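Local coordinates for protein platelet aggregation factor Sm-hPAF (Streptococcus mitis, PDB 4GWI) that binds fucosylated Lewis glycans through this F-type lectin domain of lectinolysin, a toxin that probably forms pores in cholesterol-containing host membranes, at residues Q20-H25 against N50-A55. The protein carries 2 engineered substitutions. Sequence-based numbering, arbitrary orientation.
Engineered in segment 20-25: His25 (natural residue Tyr). With FUC (alpha-L-fucopyranose), chain B.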
loop_
_atom_site.group_PDB
_atom_site.type_symbol
_atom_site.label_atom_id
_atom_site.label_comp_id
_atom_site.label_asym_id
_atom_site.label_seq_id
_atom_site.Cartn_x
_atom_site.Cartn_y
_atom_site.Cartn_z
ATOM N N GLN A 20 0.820 -8.973 5.563
ATOM C CA GLN A 20 0.118 -9.177 4.296
ATOM C C GLN A 20 -0.498 -10.617 4.335
ATOM O O GLN A 20 -0.209 -11.436 5.245
ATOM C CB GLN A 20 1.110 -8.940 3.086
ATOM C CG GLN A 20 2.290 -9.946 3.129
ATOM C CD GLN A 20 3.370 -9.572 2.156
ATOM O OE1 GLN A 20 3.329 -8.515 1.532
ATOM N NE2 GLN A 20 4.405 -10.450 2.047
ATOM N N SER A 21 -1.336 -10.838 3.357
ATOM C CA SER A 21 -2.113 -12.118 3.335
ATOM C C SER A 21 -1.289 -13.371 3.235
ATOM O O SER A 21 -1.713 -14.384 3.839
ATOM C CB SER A 21 -3.170 -11.984 2.170
ATOM O OG SER A 21 -2.547 -11.726 0.944
ATOM N N SER A 22 -0.156 -13.384 2.570
ATOM C CA SER A 22 0.748 -14.466 2.580
ATOM C C SER A 22 2.058 -13.877 2.001
ATOM O O SER A 22 2.036 -12.744 1.467
ATOM C CB SER A 22 0.249 -15.578 1.575
ATOM O OG SER A 22 -0.028 -15.052 0.259
ATOM N N THR A 23 3.128 -14.689 2.030
ATOM C CA THR A 23 4.418 -14.235 1.499
ATOM C C THR A 23 4.996 -15.252 0.558
ATOM O O THR A 23 4.956 -16.447 0.927
ATOM C CB THR A 23 5.397 -13.983 2.713
ATOM O OG1 THR A 23 4.769 -12.980 3.586
ATOM C CG2 THR A 23 6.754 -13.476 2.210
ATOM N N ALA A 24 5.480 -14.847 -0.606
ATOM C CA ALA A 24 6.110 -15.742 -1.550
ATOM C C ALA A 24 7.354 -15.084 -2.069
ATOM O O ALA A 24 7.478 -13.835 -2.027
ATOM C CB ALA A 24 5.163 -15.984 -2.747
ATOM N N HIS A 25 8.255 -15.889 -2.612
ATOM C CA HIS A 25 9.460 -15.372 -3.250
ATOM C C HIS A 25 10.266 -14.431 -2.338
ATOM O O HIS A 25 10.982 -13.537 -2.848
ATOM C CB HIS A 25 9.188 -14.638 -4.565
ATOM C CG HIS A 25 8.635 -15.577 -5.645
ATOM N ND1 HIS A 25 9.412 -16.579 -6.152
ATOM C CD2 HIS A 25 7.397 -15.626 -6.297
ATOM C CE1 HIS A 25 8.698 -17.244 -7.088
ATOM N NE2 HIS A 25 7.461 -16.701 -7.163
ATOM N N ASN A 50 1.447 -14.763 -2.084
ATOM C CA ASN A 50 1.161 -15.866 -3.002
ATOM C C ASN A 50 0.228 -15.356 -4.099
ATOM O O ASN A 50 -0.450 -14.360 -3.997
ATOM C CB ASN A 50 0.440 -16.933 -2.211
ATOM C CG ASN A 50 1.310 -17.600 -1.149
ATOM O OD1 ASN A 50 2.530 -17.645 -1.278
ATOM N ND2 ASN A 50 0.655 -18.283 -0.204
ATOM N N PHE A 51 0.157 -16.164 -5.164
ATOM C CA PHE A 51 -0.946 -16.013 -6.128
ATOM C C PHE A 51 -2.155 -16.537 -5.411
ATOM O O PHE A 51 -2.201 -17.741 -4.980
ATOM C CB PHE A 51 -0.714 -16.911 -7.364
ATOM C CG PHE A 51 0.255 -16.404 -8.352
ATOM C CD1 PHE A 51 -0.168 -15.914 -9.656
ATOM C CD2 PHE A 51 1.611 -16.431 -8.068
ATOM C CE1 PHE A 51 0.777 -15.440 -10.544
ATOM C CE2 PHE A 51 2.535 -15.896 -8.943
ATOM C CZ PHE A 51 2.136 -15.415 -10.209
ATOM N N GLU A 52 -3.140 -15.687 -5.146
ATOM C CA GLU A 52 -4.283 -16.075 -4.323
ATOM C C GLU A 52 -5.404 -15.122 -4.638
ATOM O O GLU A 52 -5.201 -14.100 -5.351
ATOM C CB GLU A 52 -3.951 -16.083 -2.838
ATOM C CG GLU A 52 -3.603 -14.632 -2.289
ATOM C CD GLU A 52 -3.182 -14.730 -0.848
ATOM O OE1 GLU A 52 -3.688 -15.574 -0.036
ATOM O OE2 GLU A 52 -2.283 -13.940 -0.510
ATOM N N ASP A 53 -6.593 -15.451 -4.136
ATOM C CA ASP A 53 -7.701 -14.504 -4.279
ATOM C C ASP A 53 -7.689 -13.417 -3.223
ATOM O O ASP A 53 -7.425 -13.672 -2.047
ATOM C CB ASP A 53 -9.021 -15.278 -4.138
ATOM C CG ASP A 53 -9.209 -16.315 -5.296
ATOM O OD1 ASP A 53 -8.448 -16.375 -6.303
ATOM O OD2 ASP A 53 -10.149 -17.130 -5.109
ATOM N N ASN A 54 -7.958 -12.185 -3.696
ATOM C CA ASN A 54 -8.116 -11.074 -2.755
ATOM C C ASN A 54 -6.871 -10.902 -1.827
ATOM O O ASN A 54 -7.013 -10.718 -0.640
ATOM C CB ASN A 54 -9.374 -11.282 -1.853
ATOM C CG ASN A 54 -10.646 -11.380 -2.707
ATOM O OD1 ASN A 54 -10.811 -10.699 -3.719
ATOM N ND2 ASN A 54 -11.435 -12.369 -2.404
ATOM N N ALA A 55 -5.712 -10.901 -2.469
ATOM C CA ALA A 55 -4.444 -10.666 -1.676
ATOM C C ALA A 55 -4.529 -9.235 -1.068
ATOM O O ALA A 55 -5.145 -8.321 -1.641
ATOM C CB ALA A 55 -3.291 -10.728 -2.660
HETATM C C1 FUC B . 8.894 -12.717 -12.104
HETATM C C2 FUC B . 7.427 -13.092 -12.198
HETATM C C3 FUC B . 7.089 -14.199 -11.247
HETATM C C4 FUC B . 7.427 -13.734 -9.846
HETATM C C5 FUC B . 8.899 -13.380 -9.843
HETATM C C6 FUC B . 9.370 -12.931 -8.480
HETATM O O2 FUC B . 7.143 -13.503 -13.525
HETATM O O3 FUC B . 5.753 -14.480 -11.354
HETATM O O4 FUC B . 6.617 -12.633 -9.533
HETATM O O5 FUC B . 9.182 -12.377 -10.775
HETATM O O HOH W 1 -3.924 -15.764 2.454
#
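Glu52 brings its carboxylate up against the two adjacent hydroxyls of Ser21 and Ser22, so that a single oxygen, OE2, is gripped twice. Ser21 OG donates to Glu52 OE2 at 2.7 Å and Ser22 OG donates to the same Glu52 OE2 at 2.6 Å, both hydroxyls approaching from above the carboxylate plane, 51° and 53° out of it. Each serine carries OG in the crowded position between its backbone N and carbonyl carbon. Glu52 begins in the same position and then runs extended, which carries the carboxylate across to the other segment. Two short donors on one oxygen would be expected to stabilise the anionic form. The other oxygen, Glu52 OE1, accepts a hydrogen bond from a water oxygen 2.5 Å away, and the same water donates to Ser21 O. The Ser22 hydroxyl works in both directions, because Asn50 N donates to Ser22 OG at 2.8 Å and 155°. Both segments come from the single long connection between strands 17-20 and 56-61 of the F-type lectin fold, the first starting at the end of strand 17-20; in this beta-sandwich, loops at one end form the fucose pocket. Ser21 OG also forms a hydrogen bond with the backbone N of Trp56, the first residue of strand 56-61, which ties this end of the contact to the sheet. Further along, the Asn50 amide lies alongside Ser22 CB, and Asn50 OD1 meets Ala24 CB at 3.4 Å. Beyond this pairing the segments reach the sugar separately: the engineered His25 lays one ring face against fucose C6, with His25 CG 3.9 Å from FUC C6, whereas Phe51 presents its ring edge to fucose O3.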